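Local coordinates for protein salicylate carboxymethyltransferase (Clarkia breweri, PDB 1M6E) that transfers a methyl group from S-adenosyl-L-methionine to the carboxyl group of salicylate, making the volatile ester methyl salicylate, at residues I282-C287 with Y302-C307; N16-N21 with M308-E313; D47-R52 with T139-H144. All blocks are in the same frame, centred on the assembly; numbering follows the deposited sequence.

Contact 1 (I282-C287 with Y302-C307); sequences IYWSSC and YNVARC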
loop_
_atom_site.group_PDB
_atom_site.type_symbol
_atom_site.label_atom_id
_atom_site.label_comp_id
_atom_site.label_asym_id
_atom_site.label_seq_id
_atom_site.Cartn_x
_atom_site.Cartn_y
_atom_site.Cartn_z
ATOM N N ILE A 282 4.783 -31.712 -0.401
ATOM C CA ILE A 282 5.288 -31.298 -1.706
ATOM C C ILE A 282 6.805 -31.382 -1.777
ATOM O O ILE A 282 7.478 -31.111 -0.806
ATOM C CB ILE A 282 4.824 -29.859 -2.001
ATOM C CG1 ILE A 282 5.403 -29.377 -3.335
ATOM C CG2 ILE A 282 5.167 -28.958 -0.821
ATOM C CD1 ILE A 282 4.773 -28.082 -3.838
ATOM N N TYR A 283 7.325 -31.747 -2.944
ATOM C CA TYR A 283 8.762 -31.907 -3.182
ATOM C C TYR A 283 9.434 -30.631 -3.564
ATOM O O TYR A 283 8.804 -29.765 -4.157
ATOM C CB TYR A 283 8.998 -32.912 -4.308
ATOM C CG TYR A 283 8.652 -34.297 -3.879
ATOM C CD1 TYR A 283 9.645 -35.242 -3.679
ATOM C CD2 TYR A 283 7.338 -34.626 -3.533
ATOM C CE1 TYR A 283 9.353 -36.471 -3.132
ATOM C CE2 TYR A 283 7.032 -35.844 -2.983
ATOM C CZ TYR A 283 8.049 -36.767 -2.776
ATOM O OH TYR A 283 7.778 -37.969 -2.162
ATOM N N TRP A 284 10.720 -30.523 -3.254
ATOM C CA TRP A 284 11.455 -29.329 -3.605
ATOM C C TRP A 284 11.659 -29.344 -5.119
ATOM O O TRP A 284 12.776 -29.212 -5.620
ATOM C CB TRP A 284 12.807 -29.259 -2.853
ATOM C CG TRP A 284 12.697 -29.369 -1.314
ATOM C CD1 TRP A 284 11.549 -29.492 -0.584
ATOM C CD2 TRP A 284 13.773 -29.355 -0.359
ATOM N NE1 TRP A 284 11.835 -29.550 0.759
ATOM C CE2 TRP A 284 13.191 -29.471 0.930
ATOM C CE3 TRP A 284 15.168 -29.260 -0.464
ATOM C CZ2 TRP A 284 13.962 -29.495 2.120
ATOM C CZ3 TRP A 284 15.947 -29.285 0.727
ATOM C CH2 TRP A 284 15.330 -29.401 1.998
ATOM N N SER A 285 10.568 -29.558 -5.849
ATOM C CA SER A 285 10.596 -29.501 -7.305
ATOM C C SER A 285 11.144 -28.083 -7.532
ATOM O O SER A 285 12.139 -27.915 -8.251
ATOM C CB SER A 285 9.172 -29.599 -7.857
ATOM O OG SER A 285 8.302 -28.655 -7.235
ATOM N N SER A 286 10.493 -27.097 -6.871
ATOM C CA SER A 286 10.829 -25.644 -6.868
ATOM C C SER A 286 10.928 -25.006 -8.236
ATOM O O SER A 286 11.429 -23.883 -8.367
ATOM C CB SER A 286 12.150 -25.353 -6.083
ATOM O OG SER A 286 11.989 -25.027 -4.687
ATOM N N CYS A 287 10.448 -25.728 -9.252
ATOM C CA CYS A 287 10.474 -25.259 -10.639
ATOM C C CYS A 287 9.112 -25.300 -11.326
ATOM O O CYS A 287 8.033 -25.110 -10.736
ATOM C CB CYS A 287 11.389 -26.127 -11.492
ATOM S SG CYS A 287 12.948 -26.581 -10.809
ATOM N N TYR A 302 20.308 -24.125 -6.875
ATOM C CA TYR A 302 19.857 -22.872 -7.393
ATOM C C TYR A 302 18.357 -22.719 -7.108
ATOM O O TYR A 302 17.968 -22.032 -6.163
ATOM C CB TYR A 302 20.175 -22.808 -8.899
ATOM C CG TYR A 302 20.700 -21.480 -9.352
ATOM C CD1 TYR A 302 21.568 -20.751 -8.542
ATOM C CD2 TYR A 302 20.328 -20.942 -10.583
ATOM C CE1 TYR A 302 22.061 -19.510 -8.936
ATOM C CE2 TYR A 302 20.812 -19.701 -11.000
ATOM C CZ TYR A 302 21.684 -18.984 -10.166
ATOM O OH TYR A 302 22.190 -17.752 -10.557
ATOM N N ASN A 303 17.506 -23.390 -7.868
ATOM C CA ASN A 303 16.089 -23.211 -7.652
ATOM C C ASN A 303 15.578 -23.360 -6.222
ATOM O O ASN A 303 14.654 -22.661 -5.827
ATOM C CB ASN A 303 15.318 -24.095 -8.617
ATOM C CG ASN A 303 15.490 -23.651 -10.077
ATOM O OD1 ASN A 303 14.944 -24.275 -10.992
ATOM N ND2 ASN A 303 16.250 -22.566 -10.299
ATOM N N VAL A 304 16.150 -24.242 -5.423
ATOM C CA VAL A 304 15.657 -24.357 -4.058
ATOM C C VAL A 304 16.434 -23.371 -3.194
ATOM O O VAL A 304 15.998 -23.011 -2.103
ATOM C CB VAL A 304 15.788 -25.810 -3.514
ATOM C CG1 VAL A 304 15.526 -25.848 -2.003
ATOM C CG2 VAL A 304 14.776 -26.713 -4.222
ATOM N N ALA A 305 17.584 -22.923 -3.687
ATOM C CA ALA A 305 18.383 -21.941 -2.952
ATOM C C ALA A 305 17.861 -20.509 -3.199
ATOM O O ALA A 305 17.615 -19.773 -2.239
ATOM C CB ALA A 305 19.859 -22.036 -3.350
ATOM N N ARG A 306 17.699 -20.115 -4.471
ATOM C CA ARG A 306 17.196 -18.774 -4.823
ATOM C C ARG A 306 15.872 -18.507 -4.098
ATOM O O ARG A 306 15.549 -17.361 -3.769
ATOM C CB ARG A 306 16.988 -18.644 -6.336
ATOM C CG ARG A 306 18.261 -18.528 -7.144
ATOM C CD ARG A 306 18.069 -18.862 -8.613
ATOM N NE ARG A 306 17.180 -17.919 -9.289
ATOM C CZ ARG A 306 17.011 -17.844 -10.611
ATOM N NH1 ARG A 306 17.678 -18.666 -11.421
ATOM N NH2 ARG A 306 16.183 -16.934 -11.125
ATOM N N CYS A 307 15.109 -19.572 -3.866
ATOM C CA CYS A 307 13.854 -19.476 -3.151
ATOM C C CYS A 307 14.176 -19.199 -1.676
ATOM O O CYS A 307 13.666 -18.262 -1.070
ATOM C CB CYS A 307 13.086 -20.779 -3.267
ATOM S SG CYS A 307 11.760 -20.908 -2.066
#
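The indole of Trp284 meets Val304 through the benzene part of its ring: Val304 CG1 approaches obliquely, its nearest contact being 3.8 Å from Trp284 CE3. The same indole also meets the ring of Phe347, whose plane is turned by about 30° from its own, so a large apolar residue here touches both the helix and the neighbouring strand. A second flat group belongs to 302-307 alone. The Tyr302 ring has CD of Arg306 over the centre of one face, 3.6 Å above the plane, while Tyr302 CD2 lies in the plane of the Arg306 guanidinium, at its edge. Between the segments Val304 does most of the touching. Its two branches divide the work, because CG1 stands anti to the backbone N (chi1 169°) and CG2 anti to the carbonyl carbon; Val304 CG2 reaches Trp284 CB at 3.5 Å and Ser286 OG at 3.3 Å. A beta-branched residue suits the place because one methyl can meet the indole while the other meets Trp284 CB and Ser286.

Strand 275-283 is outermost in the mixed sheet of this Rossmann-like methyltransferase, running antiparallel to 346-355. The chain leaves it at Trp284, the centre of an inverse gamma turn, and meets the first part of helix 303-320, which belongs to the largely helical cap over the active site. Serine suits position 286 by its small size: Ser286 CB comes within 3.7 Å of Asn303 O, and its side chain also packs on Ile24 of helix 23-31. Farther on, Cys287 SG stands 3.1 Å from Asn303 OD1, though the place of this sulphur is doubtful. Val304 and Trp284 both pack on Ile336 of helix 322-341 as well.

Contact 2 (N16-N21 with M308-E313); sequences NSYAMN and MRAVAE. With SAH (S-adenosyl-L-homocysteine), chain C; SAL (2-hydroxybenzoic acid), chain D.
Ala310 puts its methyl group against the backbone and CB of Tyr18: Ala310 CB is 3.3 Å from Tyr18 N and 3.8 Å from Tyr18 CB. Ala310 CB also stands 4.0 Å from Ser17 CB, and a residue with so short a side chain suits this place because it lets loop 16-21 come down on the helix. Val311 continues the apolar surface by one residue; its CG2 lies 4.3 Å from Tyr18 CE1, and both this methyl and Ala310 CB sit at the edge of the tyrosine ring, near its plane.

The other branch of Val311 serves the substrate. CG1 is anti to the backbone N (chi1 169°) and packs 3.6 Å from the carboxyl carbon C1' of salicylate, while Met308, its chain bent at chi2 and chi3, brings the polarisable SD to 3.5 Å from ring atom C4. This turn of helix 303-320 is thus a wall of the salicylate pocket in this SABATH-family methyltransferase, and Tyr18, from loop 16-21, reaches past it to the cofactor product, where its OH makes a weak hydrogen bond of 3.1 Å to OXT of S-adenosylhomocysteine; the position of that hydroxyl is less sure.

In the second shell, Tyr18 packs on Lys10 and Ser61, and Ala310 makes a backbone hydrogen bond with Gly11. Met308 rests on Trp226, itself a pocket residue, and Asn21 OD1 accepts a weak hydrogen bond from Arg306 NE.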
loop_
_atom_site.group_PDB
_atom_site.type_symbol
_atom_site.label_atom_id
_atom_site.label_comp_id
_atom_site.label_asym_id
_atom_site.label_seq_id
_atom_site.Cartn_x
_atom_site.Cartn_y
_atom_site.Cartn_z
ATOM N N ASN A 16 15.411 -11.110 -9.938
ATOM C CA ASN A 16 15.573 -12.495 -9.510
ATOM C C ASN A 16 15.617 -12.558 -7.998
ATOM O O ASN A 16 16.676 -12.425 -7.376
ATOM C CB ASN A 16 16.849 -13.056 -10.094
ATOM C CG ASN A 16 17.280 -12.276 -11.283
ATOM O OD1 ASN A 16 16.437 -11.754 -12.021
ATOM N ND2 ASN A 16 18.585 -12.166 -11.488
ATOM N N SER A 17 14.414 -12.721 -7.451
ATOM C CA SER A 17 14.099 -12.846 -6.041
ATOM C C SER A 17 12.642 -12.482 -5.882
ATOM O O SER A 17 12.164 -11.492 -6.472
ATOM C CB SER A 17 15.005 -11.985 -5.181
ATOM O OG SER A 17 16.289 -12.593 -5.120
ATOM N N TYR A 18 11.988 -13.389 -5.144
ATOM C CA TYR A 18 10.574 -13.486 -4.741
ATOM C C TYR A 18 9.562 -12.843 -5.642
ATOM O O TYR A 18 9.063 -11.726 -5.388
ATOM C CB TYR A 18 10.357 -12.981 -3.310
ATOM C CG TYR A 18 9.200 -13.733 -2.688
ATOM C CD1 TYR A 18 9.420 -14.799 -1.825
ATOM C CD2 TYR A 18 7.901 -13.517 -3.115
ATOM C CE1 TYR A 18 8.381 -15.638 -1.426
ATOM C CE2 TYR A 18 6.870 -14.355 -2.719
ATOM C CZ TYR A 18 7.126 -15.409 -1.888
ATOM O OH TYR A 18 6.130 -16.269 -1.559
ATOM N N ALA A 19 9.234 -13.567 -6.689
ATOM C CA ALA A 19 8.332 -13.104 -7.740
ATOM C C ALA A 19 8.915 -14.031 -8.757
ATOM O O ALA A 19 8.224 -14.839 -9.384
ATOM C CB ALA A 19 8.618 -11.655 -8.146
ATOM N N MET A 20 10.230 -13.949 -8.867
ATOM C CA MET A 20 10.933 -14.814 -9.771
ATOM C C MET A 20 11.401 -16.102 -9.063
ATOM O O MET A 20 12.048 -16.936 -9.669
ATOM C CB MET A 20 12.111 -14.041 -10.369
ATOM C CG MET A 20 11.697 -12.796 -11.141
ATOM S SD MET A 20 10.362 -13.158 -12.291
ATOM C CE MET A 20 11.140 -14.419 -13.352
ATOM N N ASN A 21 11.059 -16.274 -7.787
ATOM C CA ASN A 21 11.495 -17.461 -7.028
ATOM C C ASN A 21 10.475 -18.036 -6.039
ATOM O O ASN A 21 10.848 -18.546 -4.974
ATOM C CB ASN A 21 12.791 -17.146 -6.270
ATOM C CG ASN A 21 13.932 -16.811 -7.193
ATOM O OD1 ASN A 21 14.535 -17.687 -7.785
ATOM N ND2 ASN A 21 14.223 -15.535 -7.338
ATOM N N MET A 308 15.030 -20.027 -1.092
ATOM C CA MET A 308 15.408 -19.851 0.298
ATOM C C MET A 308 16.257 -18.599 0.459
ATOM O O MET A 308 16.558 -18.188 1.580
ATOM C CB MET A 308 16.147 -21.094 0.797
ATOM C CG MET A 308 15.201 -22.214 1.168
ATOM S SD MET A 308 14.090 -21.671 2.501
ATOM C CE MET A 308 15.288 -21.212 3.820
ATOM N N ARG A 309 16.641 -17.997 -0.664
ATOM C CA ARG A 309 17.429 -16.764 -0.627
ATOM C C ARG A 309 16.484 -15.560 -0.627
ATOM O O ARG A 309 16.678 -14.611 0.117
ATOM C CB ARG A 309 18.354 -16.636 -1.831
ATOM C CG ARG A 309 19.155 -15.345 -1.785
ATOM C CD ARG A 309 19.346 -14.701 -3.148
ATOM N NE ARG A 309 20.350 -13.630 -3.138
ATOM C CZ ARG A 309 21.660 -13.828 -3.022
ATOM N NH1 ARG A 309 22.133 -15.059 -2.905
ATOM N NH2 ARG A 309 22.506 -12.800 -3.034
ATOM N N ALA A 310 15.480 -15.597 -1.491
ATOM C CA ALA A 310 14.499 -14.546 -1.553
ATOM C C ALA A 310 13.691 -14.589 -0.255
ATOM O O ALA A 310 13.062 -13.616 0.138
ATOM C CB ALA A 310 13.609 -14.782 -2.691
ATOM N N VAL A 311 13.743 -15.713 0.434
ATOM C CA VAL A 311 12.989 -15.892 1.670
ATOM C C VAL A 311 13.762 -15.470 2.931
ATOM O O VAL A 311 13.162 -14.985 3.894
ATOM C CB VAL A 311 12.546 -17.403 1.793
ATOM C CG1 VAL A 311 11.991 -17.706 3.157
ATOM C CG2 VAL A 311 11.530 -17.735 0.713
ATOM N N ALA A 312 15.086 -15.621 2.915
ATOM C CA ALA A 312 15.881 -15.315 4.103
ATOM C C ALA A 312 17.010 -14.329 3.923
ATOM O O ALA A 312 17.629 -13.916 4.887
ATOM C CB ALA A 312 16.440 -16.625 4.694
ATOM N N GLU A 313 17.309 -13.947 2.699
ATOM C CA GLU A 313 18.406 -13.010 2.507
ATOM C C GLU A 313 18.317 -11.815 3.456
ATOM O O GLU A 313 19.349 -11.347 3.934
ATOM C CB GLU A 313 18.458 -12.508 1.066
ATOM C CG GLU A 313 19.780 -11.883 0.676
ATOM C CD GLU A 313 19.608 -10.600 -0.122
ATOM O OE1 GLU A 313 20.615 -10.096 -0.656
ATOM O OE2 GLU A 313 18.471 -10.079 -0.212
HETATM N N SAH C . 1.360 -15.949 0.577
HETATM C CA SAH C . 2.445 -16.092 -0.499
HETATM C CB SAH C . 3.881 -15.897 0.027
HETATM C CG SAH C . 4.021 -15.564 1.452
HETATM S SD SAH C . 5.700 -15.364 2.143
HETATM C C SAH C . 2.489 -17.468 -1.161
HETATM O O SAH C . 1.686 -18.376 -0.792
HETATM O OXT SAH C . 3.400 -17.575 -2.084
HETATM C "C5'" SAH C . 5.165 -14.898 3.755
HETATM C "C4'" SAH C . 4.872 -13.357 4.031
HETATM O "O4'" SAH C . 4.430 -13.410 5.425
HETATM C "C3'" SAH C . 6.177 -12.478 4.118
HETATM O "O3'" SAH C . 6.188 -11.402 3.014
HETATM C "C2'" SAH C . 6.107 -11.809 5.417
HETATM O "O2'" SAH C . 6.487 -10.483 5.572
HETATM C "C1'" SAH C . 4.643 -12.238 5.916
HETATM N N9 SAH C . 4.557 -12.197 7.358
HETATM C C8 SAH C . 5.358 -12.757 8.330
HETATM N N7 SAH C . 4.988 -12.481 9.546
HETATM C C5 SAH C . 3.876 -11.696 9.353
HETATM C C6 SAH C . 2.995 -11.051 10.252
HETATM N N6 SAH C . 3.181 -11.149 11.569
HETATM N N1 SAH C . 1.924 -10.307 9.774
HETATM C C2 SAH C . 1.753 -10.215 8.416
HETATM N N3 SAH C . 2.547 -10.790 7.469
HETATM C C4 SAH C . 3.595 -11.518 8.010
HETATM C "C1'" SAL D . 8.710 -19.157 3.524
HETATM O "O1'" SAL D . 8.132 -18.956 2.444
HETATM O "O2'" SAL D . 8.556 -18.225 4.483
HETATM C C1 SAL D . 9.541 -20.416 3.689
HETATM C C2 SAL D . 10.280 -20.762 4.911
HETATM C C3 SAL D . 11.018 -21.968 4.937
HETATM C C4 SAL D . 11.093 -22.869 3.846
HETATM C C5 SAL D . 10.407 -22.589 2.651
HETATM C C6 SAL D . 9.595 -21.304 2.568
HETATM O O2 SAL D . 10.317 -20.009 6.052
#

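Contact 3 (D47-R52 with T139-H144); sequences DTVTTR and TLHFIH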
loop_
_atom_site.group_PDB
_atom_site.type_symbol
_atom_site.label_atom_id
_atom_site.label_comp_id
_atom_site.label_asym_id
_atom_site.label_seq_id
_atom_site.Cartn_x
_atom_site.Cartn_y
_atom_site.Cartn_z
ATOM N N ASP A 47 -27.465 -16.291 1.430
ATOM C CA ASP A 47 -26.997 -15.000 1.908
ATOM C C ASP A 47 -26.483 -14.771 3.333
ATOM O O ASP A 47 -27.065 -15.181 4.343
ATOM C CB ASP A 47 -28.045 -13.928 1.583
ATOM C CG ASP A 47 -29.393 -14.211 2.217
ATOM O OD1 ASP A 47 -29.865 -15.367 2.134
ATOM O OD2 ASP A 47 -29.989 -13.270 2.788
ATOM N N THR A 48 -25.344 -14.091 3.322
ATOM C CA THR A 48 -24.541 -13.599 4.434
ATOM C C THR A 48 -23.678 -12.729 3.539
ATOM O O THR A 48 -23.373 -11.578 3.840
ATOM C CB THR A 48 -23.678 -14.674 5.139
ATOM O OG1 THR A 48 -23.015 -15.506 4.181
ATOM C CG2 THR A 48 -24.543 -15.492 6.027
ATOM N N VAL A 49 -23.335 -13.293 2.391
ATOM C CA VAL A 49 -22.578 -12.556 1.420
ATOM C C VAL A 49 -23.615 -12.065 0.429
ATOM O O VAL A 49 -24.026 -12.767 -0.504
ATOM C CB VAL A 49 -21.521 -13.415 0.728
ATOM C CG1 VAL A 49 -20.911 -12.637 -0.420
ATOM C CG2 VAL A 49 -20.437 -13.797 1.735
ATOM N N THR A 50 -24.055 -10.843 0.685
ATOM C CA THR A 50 -25.047 -10.197 -0.133
ATOM C C THR A 50 -24.393 -9.329 -1.193
ATOM O O THR A 50 -23.779 -9.828 -2.130
ATOM C CB THR A 50 -25.956 -9.332 0.734
ATOM O OG1 THR A 50 -26.494 -10.141 1.783
ATOM C CG2 THR A 50 -27.096 -8.750 -0.092
ATOM N N THR A 51 -24.514 -8.023 -1.032
ATOM C CA THR A 51 -23.960 -7.095 -1.990
ATOM C C THR A 51 -22.449 -6.864 -1.881
ATOM O O THR A 51 -21.848 -6.281 -2.790
ATOM C CB THR A 51 -24.714 -5.776 -1.881
ATOM O OG1 THR A 51 -24.474 -5.171 -0.605
ATOM C CG2 THR A 51 -26.186 -6.056 -1.991
ATOM N N ARG A 52 -21.836 -7.339 -0.790
ATOM C CA ARG A 52 -20.393 -7.164 -0.573
ATOM C C ARG A 52 -19.680 -8.391 -0.069
ATOM O O ARG A 52 -20.037 -8.944 0.958
ATOM C CB ARG A 52 -20.141 -6.050 0.430
ATOM C CG ARG A 52 -18.853 -5.287 0.193
ATOM C CD ARG A 52 -18.670 -4.163 1.215
ATOM N NE ARG A 52 -17.894 -4.605 2.375
ATOM C CZ ARG A 52 -18.401 -4.971 3.554
ATOM N NH1 ARG A 52 -19.717 -4.953 3.781
ATOM N NH2 ARG A 52 -17.571 -5.380 4.505
ATOM N N THR A 139 -16.042 -7.376 9.771
ATOM C CA THR A 139 -15.739 -6.667 8.529
ATOM C C THR A 139 -15.496 -7.683 7.425
ATOM O O THR A 139 -15.752 -7.412 6.252
ATOM C CB THR A 139 -14.412 -5.814 8.684
ATOM O OG1 THR A 139 -14.583 -4.830 9.709
ATOM C CG2 THR A 139 -14.020 -5.109 7.370
ATOM N N LEU A 140 -15.040 -8.866 7.812
ATOM C CA LEU A 140 -14.657 -9.868 6.839
ATOM C C LEU A 140 -15.404 -11.173 6.629
ATOM O O LEU A 140 -15.712 -11.864 7.595
ATOM C CB LEU A 140 -13.192 -10.221 7.103
ATOM C CG LEU A 140 -12.095 -9.393 6.442
ATOM C CD1 LEU A 140 -12.406 -7.911 6.475
ATOM C CD2 LEU A 140 -10.795 -9.701 7.141
ATOM N N HIS A 141 -15.663 -11.499 5.352
ATOM C CA HIS A 141 -16.253 -12.783 4.946
ATOM C C HIS A 141 -15.117 -13.368 4.126
ATOM O O HIS A 141 -14.899 -12.955 2.993
ATOM C CB HIS A 141 -17.433 -12.679 3.972
ATOM C CG HIS A 141 -18.085 -11.341 3.899
ATOM N ND1 HIS A 141 -18.878 -10.839 4.904
ATOM C CD2 HIS A 141 -18.123 -10.429 2.901
ATOM C CE1 HIS A 141 -19.378 -9.673 4.531
ATOM N NE2 HIS A 141 -18.936 -9.401 3.318
ATOM N N PHE A 142 -14.360 -14.292 4.682
ATOM C CA PHE A 142 -13.236 -14.935 3.961
ATOM C C PHE A 142 -11.842 -14.377 4.088
ATOM O O PHE A 142 -11.531 -13.284 3.614
ATOM C CB PHE A 142 -13.477 -15.125 2.444
ATOM C CG PHE A 142 -12.785 -16.358 1.899
ATOM C CD1 PHE A 142 -13.475 -17.561 1.762
ATOM C CD2 PHE A 142 -11.407 -16.364 1.692
ATOM C CE1 PHE A 142 -12.802 -18.759 1.441
ATOM C CE2 PHE A 142 -10.727 -17.542 1.373
ATOM C CZ PHE A 142 -11.430 -18.744 1.251
ATOM N N ILE A 143 -10.996 -15.218 4.663
ATOM C CA ILE A 143 -9.598 -14.936 4.907
ATOM C C ILE A 143 -8.678 -16.019 4.326
ATOM O O ILE A 143 -8.663 -17.144 4.809
ATOM C CB ILE A 143 -9.346 -14.873 6.408
ATOM C CG1 ILE A 143 -9.875 -13.574 6.968
ATOM C CG2 ILE A 143 -7.919 -15.055 6.695
ATOM C CD1 ILE A 143 -9.704 -13.467 8.456
ATOM N N HIS A 144 -7.893 -15.683 3.309
ATOM C CA HIS A 144 -6.984 -16.678 2.770
ATOM C C HIS A 144 -5.577 -16.553 3.392
ATOM O O HIS A 144 -5.256 -15.508 3.907
ATOM C CB HIS A 144 -6.881 -16.557 1.243
ATOM C CG HIS A 144 -5.939 -17.552 0.665
ATOM N ND1 HIS A 144 -4.636 -17.235 0.341
ATOM C CD2 HIS A 144 -6.026 -18.901 0.591
ATOM C CE1 HIS A 144 -3.958 -18.346 0.105
ATOM N NE2 HIS A 144 -4.778 -19.371 0.254
#
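His141 can be followed outward from its CB, which leans on Val49: Val49 CG2 is 3.9 Å from His141 CB. Val49 CG2 is also 4.0 Å from His141 CG, the two side chains crossing obliquely, and Val49 can offer this methyl because CG2 is anti to the carbonyl carbon (CG1 has chi1 171°). Farther along the ring, His141 CD2 passes 3.1 Å from Arg52 O. At the tip, His141 NE2 comes to 2.6 Å from Arg52 O, which lies obliquely to the imidazole.

His141 NE2 also stands 4.3 Å above the plane of the Arg52 guanidinium, offset toward its rim. A positive guanidinium so close would be expected to disfavour a second charge on the imidazole. Strands 52-58 and 143-146 are parallel neighbours in the central Rossmann-like sheet, and the contact joins the chain entering each of them, its touching residues lying far from Gly59 and the cofactor.

Arginine has the length for its end to come near 139-144, its chain bent at chi3 (93°), which places NE. Arg52 NH2 lies 3.2 Å from Thr139 O, near the guanidinium plane, but the angle is too poor for a hydrogen bond. NE bonds instead to Gln93 OE1 of the adjoining strand 91-98, and the arginine also packs on Pro136 of the second subunit. Ala54 also touches the His141 side chain, and Leu43 of helix 33-44 backs Val49.

Contacts 1 and 2 are neighbours, their centres 11 Å apart, because both use helix 303-320: its first residues meet the end of strand 275-283, and the next turn meets loop 16-21. They touch directly, with Cys307 CB 3.6 Å from Asn21 O. Contact 2 lies on salicylate and S-adenosylhomocysteine, whereas contact 1 lies farther from the ligands. The side chain of Trp284 is about 7 Å from the bound salicylate. Contact 3 is on the opposite side of the chain's centre, about 35 Å from contact 1 and 33 Å from contact 2 between centres. It reaches the same sheet as contact 1, but its touching residues lie next to the second subunit and far from the pocket.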